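Local coordinates for probable transcriptional regulatory protein NarL (Mycobacterium tuberculosis, PDB 3EUL) that probably regulates genes of aerobic nitrate metabolism by binding their promoters once phosphorylated by its sensor kinase, this chain being its signal receiver domain, at residues E124-K127 with A128-C132; G45-D49 with G50-L54; Y105-Q109 with Q110-G114; E55-A59 with H60-V64; E29-V32 with R33-L37. One frame throughout, in Å; residues are numbered along the deposited sequence.

Contact 1 (E124-K127 with A128-C132); sequences EIVK and AVLDC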
loop_
_atom_site.group_PDB
_atom_site.type_symbol
_atom_site.label_atom_id
_atom_site.label_comp_id
_atom_site.label_asym_id
_atom_site.label_seq_id
_atom_site.Cartn_x
_atom_site.Cartn_y
_atom_site.Cartn_z
ATOM N N GLU A 124 -14.227 -0.146 -3.363
ATOM C CA GLU A 124 -13.184 -0.949 -4.025
ATOM C C GLU A 124 -11.848 -0.987 -3.277
ATOM O O GLU A 124 -11.270 -2.037 -3.134
ATOM C CB GLU A 124 -12.928 -0.464 -5.448
ATOM C CG GLU A 124 -13.970 -0.922 -6.459
ATOM C CD GLU A 124 -13.724 -0.349 -7.834
ATOM O OE1 GLU A 124 -13.122 0.744 -7.943
ATOM O OE2 GLU A 124 -14.162 -0.978 -8.812
ATOM N N ILE A 125 -11.370 0.157 -2.791
ATOM C CA ILE A 125 -10.095 0.206 -2.055
ATOM C C ILE A 125 -10.186 -0.448 -0.701
ATOM O O ILE A 125 -9.260 -1.172 -0.291
ATOM C CB ILE A 125 -9.613 1.654 -1.899
ATOM C CG1 ILE A 125 -9.316 2.237 -3.276
ATOM C CG2 ILE A 125 -8.370 1.720 -1.036
ATOM C CD1 ILE A 125 -9.717 3.670 -3.411
ATOM N N VAL A 126 -11.292 -0.214 0.005
ATOM C CA VAL A 126 -11.497 -0.871 1.284
ATOM C C VAL A 126 -11.484 -2.372 1.043
ATOM O O VAL A 126 -10.778 -3.101 1.726
ATOM C CB VAL A 126 -12.812 -0.459 1.954
ATOM C CG1 VAL A 126 -13.186 -1.404 3.123
ATOM C CG2 VAL A 126 -12.731 0.993 2.418
ATOM N N LYS A 127 -12.274 -2.835 0.080
ATOM C CA LYS A 127 -12.343 -4.258 -0.198
ATOM C C LYS A 127 -10.980 -4.852 -0.612
ATOM O O LYS A 127 -10.613 -5.936 -0.172
ATOM C CB LYS A 127 -13.408 -4.545 -1.259
ATOM C CG LYS A 127 -13.398 -5.989 -1.731
ATOM C CD LYS A 127 -14.557 -6.311 -2.656
ATOM C CE LYS A 127 -14.405 -7.730 -3.246
ATOM N NZ LYS A 127 -14.295 -8.716 -2.121
ATOM N N ALA A 128 -10.248 -4.138 -1.448
ATOM C CA ALA A 128 -8.888 -4.562 -1.832
ATOM C C ALA A 128 -7.964 -4.721 -0.641
ATOM O O ALA A 128 -7.238 -5.723 -0.521
ATOM C CB ALA A 128 -8.294 -3.600 -2.847
ATOM N N VAL A 129 -7.987 -3.753 0.265
ATOM C CA VAL A 129 -7.159 -3.821 1.470
ATOM C C VAL A 129 -7.583 -4.998 2.374
ATOM O O VAL A 129 -6.755 -5.789 2.836
ATOM C CB VAL A 129 -7.227 -2.478 2.221
ATOM C CG1 VAL A 129 -6.711 -2.604 3.629
ATOM C CG2 VAL A 129 -6.442 -1.426 1.420
ATOM N N LEU A 130 -8.880 -5.125 2.607
ATOM C CA LEU A 130 -9.401 -6.205 3.434
ATOM C C LEU A 130 -9.140 -7.585 2.831
ATOM O O LEU A 130 -8.744 -8.500 3.551
ATOM C CB LEU A 130 -10.905 -6.003 3.723
ATOM C CG LEU A 130 -11.239 -4.755 4.567
ATOM C CD1 LEU A 130 -12.749 -4.637 4.837
ATOM C CD2 LEU A 130 -10.449 -4.744 5.878
ATOM N N ASP A 131 -9.317 -7.728 1.519
ATOM C CA ASP A 131 -9.075 -9.012 0.835
ATOM C C ASP A 131 -7.584 -9.382 0.880
ATOM O O ASP A 131 -7.208 -10.547 1.044
ATOM C CB ASP A 131 -9.521 -8.938 -0.626
ATOM C CG ASP A 131 -11.032 -8.999 -0.801
ATOM O OD1 ASP A 131 -11.757 -9.337 0.165
ATOM O OD2 ASP A 131 -11.507 -8.716 -1.929
ATOM N N CYS A 132 -6.742 -8.378 0.711
ATOM C CA CYS A 132 -5.301 -8.546 0.769
ATOM C C CYS A 132 -4.876 -9.023 2.152
ATOM O O CYS A 132 -4.124 -9.990 2.280
ATOM C CB CYS A 132 -4.637 -7.229 0.400
ATOM S SG CYS A 132 -2.841 -7.281 0.286
#

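Contact 2 (G45-D49 with G50-L54); sequences GEADD and GAAAL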
loop_
_atom_site.group_PDB
_atom_site.type_symbol
_atom_site.label_atom_id
_atom_site.label_comp_id
_atom_site.label_asym_id
_atom_site.label_seq_id
_atom_site.Cartn_x
_atom_site.Cartn_y
_atom_site.Cartn_z
ATOM N N GLY A 45 0.010 4.396 10.169
ATOM C CA GLY A 45 1.074 5.284 9.715
ATOM C C GLY A 45 0.843 5.762 8.307
ATOM O O GLY A 45 0.248 5.053 7.511
ATOM N N GLU A 46 1.312 6.981 8.019
ATOM C CA GLU A 46 1.258 7.575 6.687
ATOM C C GLU A 46 2.628 8.102 6.287
ATOM O O GLU A 46 3.298 8.692 7.130
ATOM C CB GLU A 46 0.359 8.792 6.735
ATOM C CG GLU A 46 -1.073 8.506 7.065
ATOM C CD GLU A 46 -1.920 9.774 7.080
ATOM O OE1 GLU A 46 -1.794 10.577 6.120
ATOM O OE2 GLU A 46 -2.694 9.954 8.067
ATOM N N ALA A 47 3.000 7.964 5.015
ATOM C CA ALA A 47 4.299 8.422 4.515
ATOM C C ALA A 47 4.099 9.140 3.193
ATOM O O ALA A 47 3.177 8.825 2.450
ATOM C CB ALA A 47 5.244 7.234 4.303
ATOM N N ASP A 48 4.976 10.088 2.889
ATOM C CA ASP A 48 4.987 10.691 1.568
ATOM C C ASP A 48 6.244 10.380 0.794
ATOM O O ASP A 48 6.436 10.926 -0.287
ATOM C CB ASP A 48 4.717 12.200 1.637
ATOM C CG ASP A 48 5.423 12.866 2.786
ATOM O OD1 ASP A 48 6.676 12.888 2.768
ATOM O OD2 ASP A 48 4.721 13.355 3.712
ATOM N N ASP A 49 7.090 9.486 1.301
ATOM C CA ASP A 49 8.172 8.964 0.472
ATOM C C ASP A 49 8.498 7.521 0.820
ATOM O O ASP A 49 8.073 7.012 1.863
ATOM C CB ASP A 49 9.399 9.855 0.550
ATOM C CG ASP A 49 10.075 9.794 1.871
ATOM O OD1 ASP A 49 11.006 8.964 2.016
ATOM O OD2 ASP A 49 9.681 10.576 2.762
ATOM N N GLY A 50 9.192 6.849 -0.088
ATOM C CA GLY A 50 9.267 5.397 0.005
ATOM C C GLY A 50 10.107 4.921 1.173
ATOM O O GLY A 50 9.836 3.869 1.738
ATOM N N ALA A 51 11.162 5.653 1.498
ATOM C CA ALA A 51 12.101 5.189 2.528
ATOM C C ALA A 51 11.404 5.280 3.879
ATOM O O ALA A 51 11.574 4.421 4.746
ATOM C CB ALA A 51 13.387 6.011 2.517
ATOM N N ALA A 52 10.588 6.323 4.032
ATOM C CA ALA A 52 9.792 6.531 5.203
ATOM C C ALA A 52 8.685 5.464 5.334
ATOM O O ALA A 52 8.375 5.016 6.432
ATOM C CB ALA A 52 9.169 7.970 5.173
ATOM N N ALA A 53 8.066 5.115 4.217
ATOM C CA ALA A 53 7.089 4.030 4.153
ATOM C C ALA A 53 7.715 2.729 4.607
ATOM O O ALA A 53 7.137 1.975 5.391
ATOM C CB ALA A 53 6.564 3.893 2.697
ATOM N N LEU A 54 8.907 2.453 4.135
ATOM C CA LEU A 54 9.592 1.228 4.555
ATOM C C LEU A 54 9.895 1.211 6.069
ATOM O O LEU A 54 9.720 0.189 6.753
ATOM C CB LEU A 54 10.861 1.061 3.745
ATOM C CG LEU A 54 11.695 -0.150 4.118
ATOM C CD1 LEU A 54 10.918 -1.425 3.923
ATOM C CD2 LEU A 54 12.982 -0.164 3.309
#

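Contact 3 (Y105-Q109 with Q110-G114); sequences YQALQ and QGAAG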
loop_
_atom_site.group_PDB
_atom_site.type_symbol
_atom_site.label_atom_id
_atom_site.label_comp_id
_atom_site.label_asym_id
_atom_site.label_seq_id
_atom_site.Cartn_x
_atom_site.Cartn_y
_atom_site.Cartn_z
ATOM N N TYR A 105 3.639 -6.222 -14.118
ATOM C CA TYR A 105 4.286 -7.516 -14.056
ATOM C C TYR A 105 5.581 -7.472 -13.231
ATOM O O TYR A 105 5.845 -8.374 -12.456
ATOM C CB TYR A 105 4.599 -8.014 -15.478
ATOM C CG TYR A 105 5.113 -9.430 -15.553
ATOM C CD1 TYR A 105 4.239 -10.525 -15.590
ATOM C CD2 TYR A 105 6.468 -9.687 -15.616
ATOM C CE1 TYR A 105 4.700 -11.789 -15.693
ATOM C CE2 TYR A 105 6.942 -10.981 -15.731
ATOM C CZ TYR A 105 6.059 -12.029 -15.740
ATOM O OH TYR A 105 6.530 -13.332 -15.836
ATOM N N GLN A 106 6.407 -6.463 -13.459
ATOM C CA GLN A 106 7.686 -6.354 -12.750
ATOM C C GLN A 106 7.487 -6.092 -11.264
ATOM O O GLN A 106 8.242 -6.603 -10.430
ATOM C CB GLN A 106 8.533 -5.211 -13.333
ATOM C CG GLN A 106 10.043 -5.280 -13.008
ATOM C CD GLN A 106 10.395 -5.152 -11.515
ATOM O OE1 GLN A 106 9.988 -4.216 -10.816
ATOM N NE2 GLN A 106 11.212 -6.093 -11.039
ATOM N N ALA A 107 6.478 -5.294 -10.931
ATOM C CA ALA A 107 6.144 -5.031 -9.534
ATOM C C ALA A 107 5.701 -6.283 -8.800
ATOM O O ALA A 107 6.198 -6.556 -7.698
ATOM C CB ALA A 107 5.047 -3.931 -9.454
ATOM N N LEU A 108 4.854 -7.088 -9.454
ATOM C CA LEU A 108 4.394 -8.366 -8.896
ATOM C C LEU A 108 5.558 -9.341 -8.751
ATOM O O LEU A 108 5.652 -10.082 -7.779
ATOM C CB LEU A 108 3.275 -8.967 -9.775
ATOM C CG LEU A 108 1.983 -8.131 -9.862
ATOM C CD1 LEU A 108 1.049 -8.699 -10.923
ATOM C CD2 LEU A 108 1.299 -8.066 -8.476
ATOM N N GLN A 109 6.452 -9.333 -9.717
ATOM C CA GLN A 109 7.694 -10.081 -9.622
ATOM C C GLN A 109 8.556 -9.631 -8.444
ATOM O O GLN A 109 9.186 -10.496 -7.838
ATOM C CB GLN A 109 8.516 -10.003 -10.911
ATOM C CG GLN A 109 7.775 -10.516 -12.175
ATOM C CD GLN A 109 7.587 -12.031 -12.246
ATOM O OE1 GLN A 109 6.462 -12.528 -12.150
ATOM N NE2 GLN A 109 8.668 -12.757 -12.509
ATOM N N GLN A 110 8.571 -8.335 -8.107
ATOM C CA GLN A 110 9.334 -7.803 -6.923
ATOM C C GLN A 110 8.579 -8.044 -5.565
ATOM O O GLN A 110 9.053 -7.675 -4.486
ATOM C CB GLN A 110 9.695 -6.300 -7.064
ATOM C CG GLN A 110 10.750 -5.839 -8.132
ATOM C CD GLN A 110 11.637 -4.561 -7.743
ATOM O OE1 GLN A 110 11.606 -3.485 -8.391
ATOM N NE2 GLN A 110 12.467 -4.726 -6.700
ATOM N N GLY A 111 7.409 -8.672 -5.608
ATOM C CA GLY A 111 6.738 -9.115 -4.405
ATOM C C GLY A 111 5.531 -8.305 -3.996
ATOM O O GLY A 111 5.046 -8.482 -2.904
ATOM N N ALA A 112 5.044 -7.413 -4.865
ATOM C CA ALA A 112 3.800 -6.681 -4.596
ATOM C C ALA A 112 2.652 -7.653 -4.552
ATOM O O ALA A 112 2.555 -8.536 -5.411
ATOM C CB ALA A 112 3.528 -5.601 -5.657
ATOM N N ALA A 113 1.787 -7.501 -3.550
ATOM C CA ALA A 113 0.632 -8.379 -3.378
ATOM C C ALA A 113 -0.489 -8.074 -4.381
ATOM O O ALA A 113 -1.375 -8.883 -4.605
ATOM C CB ALA A 113 0.103 -8.262 -1.963
ATOM N N GLY A 114 -0.451 -6.913 -4.998
ATOM C CA GLY A 114 -1.494 -6.540 -5.926
ATOM C C GLY A 114 -1.169 -5.180 -6.447
ATOM O O GLY A 114 -0.237 -4.551 -5.971
HETATM O O HOH W 1 3.824 -10.837 -5.881
#

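Contact 4 (E55-A59 with H60-V64); sequences ELIKA and HLPDV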
loop_
_atom_site.group_PDB
_atom_site.type_symbol
_atom_site.label_atom_id
_atom_site.label_comp_id
_atom_site.label_asym_id
_atom_site.label_seq_id
_atom_site.Cartn_x
_atom_site.Cartn_y
_atom_site.Cartn_z
ATOM N N GLU A 55 10.327 2.353 6.587
ATOM C CA GLU A 55 10.602 2.453 7.996
ATOM C C GLU A 55 9.348 2.282 8.828
ATOM O O GLU A 55 9.411 1.634 9.865
ATOM C CB GLU A 55 11.307 3.766 8.324
ATOM C CG GLU A 55 11.783 3.846 9.754
ATOM C CD GLU A 55 12.904 2.855 10.125
ATOM O OE1 GLU A 55 13.753 2.474 9.271
ATOM O OE2 GLU A 55 12.956 2.489 11.325
ATOM N N LEU A 56 8.209 2.846 8.387
ATOM C CA LEU A 56 6.962 2.660 9.098
ATOM C C LEU A 56 6.515 1.209 9.083
ATOM O O LEU A 56 5.923 0.715 10.054
ATOM C CB LEU A 56 5.840 3.502 8.496
ATOM C CG LEU A 56 5.791 4.997 8.774
ATOM C CD1 LEU A 56 4.705 5.580 7.917
ATOM C CD2 LEU A 56 5.517 5.345 10.243
ATOM N N ILE A 57 6.764 0.536 7.956
ATOM C CA ILE A 57 6.440 -0.884 7.845
ATOM C C ILE A 57 7.292 -1.683 8.841
ATOM O O ILE A 57 6.776 -2.566 9.538
ATOM C CB ILE A 57 6.593 -1.392 6.378
ATOM C CG1 ILE A 57 5.528 -0.736 5.482
ATOM C CG2 ILE A 57 6.489 -2.930 6.289
ATOM C CD1 ILE A 57 5.801 -0.847 3.976
ATOM N N LYS A 58 8.579 -1.368 8.941
ATOM C CA LYS A 58 9.430 -2.071 9.915
ATOM C C LYS A 58 8.944 -1.869 11.349
ATOM O O LYS A 58 8.973 -2.797 12.136
ATOM C CB LYS A 58 10.904 -1.663 9.792
ATOM C CG LYS A 58 11.555 -2.077 8.452
ATOM C CD LYS A 58 13.039 -1.791 8.389
ATOM C CE LYS A 58 13.318 -0.318 8.593
ATOM N NZ LYS A 58 14.790 -0.013 8.550
ATOM N N ALA A 59 8.492 -0.663 11.676
ATOM C CA ALA A 59 8.072 -0.338 13.043
ATOM C C ALA A 59 6.686 -0.878 13.398
ATOM O O ALA A 59 6.494 -1.437 14.477
ATOM C CB ALA A 59 8.111 1.170 13.268
ATOM N N HIS A 60 5.722 -0.691 12.510
ATOM C CA HIS A 60 4.334 -1.006 12.821
ATOM C C HIS A 60 3.931 -2.411 12.433
ATOM O O HIS A 60 2.958 -2.922 12.953
ATOM C CB HIS A 60 3.408 -0.009 12.152
ATOM C CG HIS A 60 3.515 1.358 12.716
ATOM N ND1 HIS A 60 2.874 1.732 13.881
ATOM C CD2 HIS A 60 4.176 2.451 12.275
ATOM C CE1 HIS A 60 3.172 2.992 14.146
ATOM N NE2 HIS A 60 3.945 3.454 13.180
ATOM N N LEU A 61 4.706 -3.052 11.549
ATOM C CA LEU A 61 4.421 -4.419 11.074
ATOM C C LEU A 61 2.933 -4.504 10.723
ATOM O O LEU A 61 2.205 -5.348 11.228
ATOM C CB LEU A 61 4.793 -5.490 12.110
ATOM C CG LEU A 61 6.174 -6.158 12.182
ATOM C CD1 LEU A 61 7.296 -5.352 11.581
ATOM C CD2 LEU A 61 6.459 -6.548 13.598
ATOM N N PRO A 62 2.502 -3.654 9.806
ATOM C CA PRO A 62 1.110 -3.597 9.455
ATOM C C PRO A 62 0.712 -4.842 8.675
ATOM O O PRO A 62 1.558 -5.434 8.041
ATOM C CB PRO A 62 1.055 -2.379 8.549
ATOM C CG PRO A 62 2.383 -2.294 7.943
ATOM C CD PRO A 62 3.303 -2.691 9.020
ATOM N N ASP A 63 -0.570 -5.173 8.672
ATOM C CA ASP A 63 -1.096 -6.280 7.865
ATOM C C ASP A 63 -0.912 -5.976 6.360
ATOM O O ASP A 63 -0.500 -6.832 5.579
ATOM C CB ASP A 63 -2.580 -6.486 8.190
ATOM C CG ASP A 63 -2.802 -6.814 9.658
ATOM O OD1 ASP A 63 -2.115 -7.745 10.149
ATOM O OD2 ASP A 63 -3.559 -6.115 10.343
ATOM N N VAL A 64 -1.204 -4.729 5.988
ATOM C CA VAL A 64 -1.129 -4.244 4.609
ATOM C C VAL A 64 -0.461 -2.866 4.562
ATOM O O VAL A 64 -0.671 -2.019 5.451
ATOM C CB VAL A 64 -2.531 -4.086 4.026
ATOM C CG1 VAL A 64 -2.487 -3.597 2.554
ATOM C CG2 VAL A 64 -3.256 -5.370 4.096
#

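Contact 5 (E29-V32 with R33-L37); sequences EGVV and RALSL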
loop_
_atom_site.group_PDB
_atom_site.type_symbol
_atom_site.label_atom_id
_atom_site.label_comp_id
_atom_site.label_asym_id
_atom_site.label_seq_id
_atom_site.Cartn_x
_atom_site.Cartn_y
_atom_site.Cartn_z
ATOM N N GLU A 29 -4.948 11.576 1.983
ATOM C CA GLU A 29 -6.048 11.903 2.913
ATOM C C GLU A 29 -7.344 11.175 2.516
ATOM O O GLU A 29 -8.095 10.696 3.370
ATOM C CB GLU A 29 -6.285 13.409 2.963
ATOM C CG GLU A 29 -5.240 14.182 3.776
ATOM C CD GLU A 29 -5.433 15.690 3.684
ATOM O OE1 GLU A 29 -6.563 16.130 3.339
ATOM O OE2 GLU A 29 -4.458 16.438 3.962
ATOM N N GLY A 30 -7.570 11.071 1.211
ATOM C CA GLY A 30 -8.783 10.466 0.683
ATOM C C GLY A 30 -8.816 8.984 0.968
ATOM O O GLY A 30 -9.842 8.456 1.354
ATOM N N VAL A 31 -7.670 8.318 0.777
ATOM C CA VAL A 31 -7.520 6.911 1.101
ATOM C C VAL A 31 -7.668 6.661 2.617
ATOM O O VAL A 31 -8.369 5.743 3.044
ATOM C CB VAL A 31 -6.148 6.389 0.631
ATOM C CG1 VAL A 31 -5.907 4.935 1.129
ATOM C CG2 VAL A 31 -6.048 6.450 -0.883
ATOM N N VAL A 32 -6.992 7.473 3.414
ATOM C CA VAL A 32 -7.006 7.303 4.859
ATOM C C VAL A 32 -8.435 7.477 5.376
ATOM O O VAL A 32 -8.866 6.729 6.226
ATOM C CB VAL A 32 -6.059 8.248 5.563
ATOM C CG1 VAL A 32 -6.317 8.242 7.070
ATOM C CG2 VAL A 32 -4.569 7.873 5.229
ATOM N N ARG A 33 -9.164 8.437 4.839
ATOM C CA ARG A 33 -10.557 8.618 5.254
ATOM C C ARG A 33 -11.453 7.451 4.868
ATOM O O ARG A 33 -12.237 6.981 5.701
ATOM C CB ARG A 33 -11.126 9.910 4.690
ATOM C CG ARG A 33 -12.214 10.473 5.543
ATOM C CD ARG A 33 -12.249 11.955 5.369
ATOM N NE ARG A 33 -13.520 12.568 5.727
ATOM C CZ ARG A 33 -14.636 12.442 5.013
ATOM N NH1 ARG A 33 -14.687 11.688 3.905
ATOM N NH2 ARG A 33 -15.722 13.066 5.411
ATOM N N ALA A 34 -11.357 7.000 3.628
ATOM C CA ALA A 34 -12.070 5.772 3.170
ATOM C C ALA A 34 -11.834 4.586 4.085
ATOM O O ALA A 34 -12.781 3.886 4.484
ATOM C CB ALA A 34 -11.656 5.384 1.753
ATOM N N LEU A 35 -10.559 4.324 4.403
ATOM C CA LEU A 35 -10.242 3.185 5.257
ATOM C C LEU A 35 -10.785 3.385 6.683
ATOM O O LEU A 35 -11.442 2.502 7.247
ATOM C CB LEU A 35 -8.723 2.924 5.240
ATOM C CG LEU A 35 -8.098 2.559 3.896
ATOM C CD1 LEU A 35 -6.539 2.434 3.986
ATOM C CD2 LEU A 35 -8.736 1.314 3.336
ATOM N N SER A 36 -10.532 4.554 7.250
ATOM C CA SER A 36 -10.926 4.854 8.609
ATOM C C SER A 36 -12.451 4.842 8.779
ATOM O O SER A 36 -12.970 4.316 9.768
ATOM C CB SER A 36 -10.333 6.219 9.015
ATOM O OG SER A 36 -8.908 6.124 9.090
ATOM N N LEU A 37 -13.158 5.397 7.800
ATOM C CA LEU A 37 -14.615 5.472 7.849
ATOM C C LEU A 37 -15.310 4.134 7.567
ATOM O O LEU A 37 -16.492 4.029 7.837
ATOM C CB LEU A 37 -15.132 6.544 6.892
ATOM C CG LEU A 37 -14.850 7.983 7.324
ATOM C CD1 LEU A 37 -15.454 8.969 6.295
ATOM C CD2 LEU A 37 -15.390 8.295 8.703
#

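Contact 1 (E124-K127 with A128-C132)
Helix 122-134 closes the CheY-like receiver fold, and across the successive turns 124-127 and 128-132 Lys127 meets Asp131 in a salt bridge one helical turn apart. Lys127 NZ lies 2.8 Å from Asp131 OD2 and comes in on the syn lone pair of that oxygen, the side facing OD1. The lysine chain runs extended through its first three torsions, with CG anti to the backbone N (chi1 172°), and bends only at chi4 (57°), which turns the ammonium toward OD2. On the way its CG and CE also pass the same oxygen, each at 3.3 Å, so OD2 rests along the aliphatic chain as well as on the charge. The backbone beneath is regular alpha helix: the N-H groups of Ala128, Val129, Leu130 and Asp131 bond in turn to the carbonyls of Glu124, Ile125, Val126 and Lys127.

Another side of the helix is apolar. Ile125 and Val129 turn to the sheet, both touching Leu66 of strand 64-68, while Val129 also reaches Val18 and Leu35. Their own contact is slack, CG2 of Ile125 standing 4.4 Å from CG2 of Val129. Val126, which packs on Leu35 and Ser38 of helix 25-38, has a closer partner in Leu130, whose side chain touches Val16. The two side chains run alongside one another in a common direction, with Val126 CG1 3.7 Å from Leu130 CD1.

Contact 2 (G45-D49 with G50-L54)
Ala47 is the first residue of the 45-49 segment to touch the helix that follows. Before it, Gly45 continues strand 41-47, hydrogen-bonding through its backbone to Val20, and Glu46 turns its side chain to Arg28 in a salt bridge. The methyl of Ala47 points at the incoming helix: CB lies 3.5 Å from Ala53 N and 3.9 Å from Ala53 CB, with Ala52 CB a little farther off at 4.1 Å. Only small side chains meet here, and the end of the strand sits close against the first helical turn.

After Asp48, whose side chain touches Arg28, comes Asp49, the N-cap of helix 50-60. Its CG stands between the backbone N and the carbonyl carbon (chi1 70°), which folds the carboxylate back over the first turn. OD1 then accepts two weak bonds, from Ala52 N at 3.3 Å and from Ala51 N at 3.4 Å; the first is fairly straight, at 159°, the second bent to 128°. The other oxygen, OD2, rests on the methyl of Ala52, 3.6 Å from its CB. The negative group thus faces N-H groups at the positive end of the helix dipole, a probably favourable placement. The main chain of Asp49 opens the regular pattern, Ala53 N donating to its carbonyl O at 3.0 Å.

Together these contacts make an aspartate N-cap at a beta-to-alpha turn of the receiver domain's alternating beta-alpha fold.

Contact 3 (Y105-Q109 with Q110-G114)
Ala107 and Ala112 meet where helix 101-109 ends, and the hydrogen bonds there define a Schellman motif. Ala112 N reaches back to Ala107 O at 3.2 Å, nearly straight at 166°, while Gly111 N donates to Leu108 O at 3.1 Å from above the carbonyl plane. Gly111 makes the reversal possible: its phi of 106° would jam a CB against the preceding carbonyl oxygen. One residue earlier, Gln110 N still bonds to Gln106 O in the ordinary helical way.

A water ties the reversed chain to the helix. It donates to Leu108 O and to Ala112 O, 2.7 Å from each, so the Leu108 carbonyl serves both the turn and the solvent bridge.

The van der Waals contacts are lighter. Leu108 extends CD2 over the outgoing chain, 4.4 Å from Ala112 CB, and the same methyl lies against the carbonyl oxygen, 3.3 Å from Ala112 O. Ala107 CB also stands 4.4 Å from Ala112 CB.

In a separate, polar pairing, the side chains of Gln106 and Gln110 cross at an angle.

Ala107 and Ala112 both settle on Leu94 of strand 91-96, and Gln110 packs on Ala77 and Ala81 of helix 76-85. Beyond the turn, the backbones of Ala113 and Gly114 bond to Val92 and Leu94, leading the chain into edge strand 114-117.

Contact 4 (E55-A59 with H60-V64)
Leu56 and His60 are side-chain neighbours at the C-terminal end of helix 50-60, where the receiver fold turns from helix toward strand 64-68. In both residues the first torsion places CG next to the backbone N and across from the carbonyl carbon, which gives the two side chains the same heading one turn apart. Leu56 CD2 touches the imidazole at CD2 and NE2, 3.8 Å from either atom. The ring also presents an edge to the Leu56 carbonyl, with O near its plane and 3.3 Å from His60 CD2; that same oxygen accepts the backbone bond from His60 N. Leu56 packs on Val19 and Ala47, and His60 on Val44, so the pair lies toward the sheet.

Ile57 faces helix 76-85 through Val79 and Val83. Its carbonyl takes a rather bent bond from Leu61 N (2.9 Å, 141°), and there the helix breaks, because Leu61 adopts a positive phi of 46°. Pro62 follows, and the CD corner of its ring packs against Ile57. That CD lies 4.2 Å from Ile57 CG2 and 3.5 Å from Ile57 O.

Contact 5 (E29-V32 with R33-L37)
Val31 and Leu35 form the tight side of this stretch of helix 25-38. Their side chains leave the helix in like direction and press together, with Val31 CG1 3.8 Å from Leu35 CD1. Both touch Val20 of strand 16-21, and Leu35 is further enclosed by Val41 and Val43 of the neighbouring strand and by Val126 and Val129 of helix 122-134. Leu35 CG lies 3.3 Å from Val31 O, the oxygen that accepts from Leu35 N.

Ser36 gives a polar variation on the same spacing. A chi1 of -67° turns its hydroxyl back up the helix, where OG donates to Val32 O at 2.9 Å. Ser36 N donates to that oxygen from the opposite face of the carbonyl plane, also at 2.9 Å, so two bonds grip one acceptor. Val32 CG1 lies 3.9 Å from Ser36 OG.

The solvent side is looser. Glu29 and Arg33 are exposed and joined by the backbone bond from Arg33 N to Glu29 O; the extended arginine chain carries its guanidinium to Leu37, whose CD1 lies 3.7 Å above one face, near the border of the group. Such an amphipathic helix, one side on the sheet, is the connection of a beta-alpha-beta crossover, here between parallel strands 16-21 and 41-47.

Overall arrangement
Along the chain the order is contact 5, contact 2, contact 4, contact 3 and contact 1, all within one receiver domain built round a parallel five-stranded sheet. Contacts 2 and 4 are the two ends of helix 50-60, their centres about 10 Å apart, and Leu56 CD1 packs on the strand at Gly45 to Ala47. Contacts 1 and 5 lie on adjacent helices, 122-134 and 25-38, with centres about 12 Å apart and Val126 and Val129 against Leu35. Contact 3 is remote from contact 5, about 24 Å between centres, yet meets contact 1 where Ala113 touches Cys132. Helices 25-38, 50-60 and 122-134 all touch this sheet, in which Asp68, the probable phosphorylation site, ends strand 64-68.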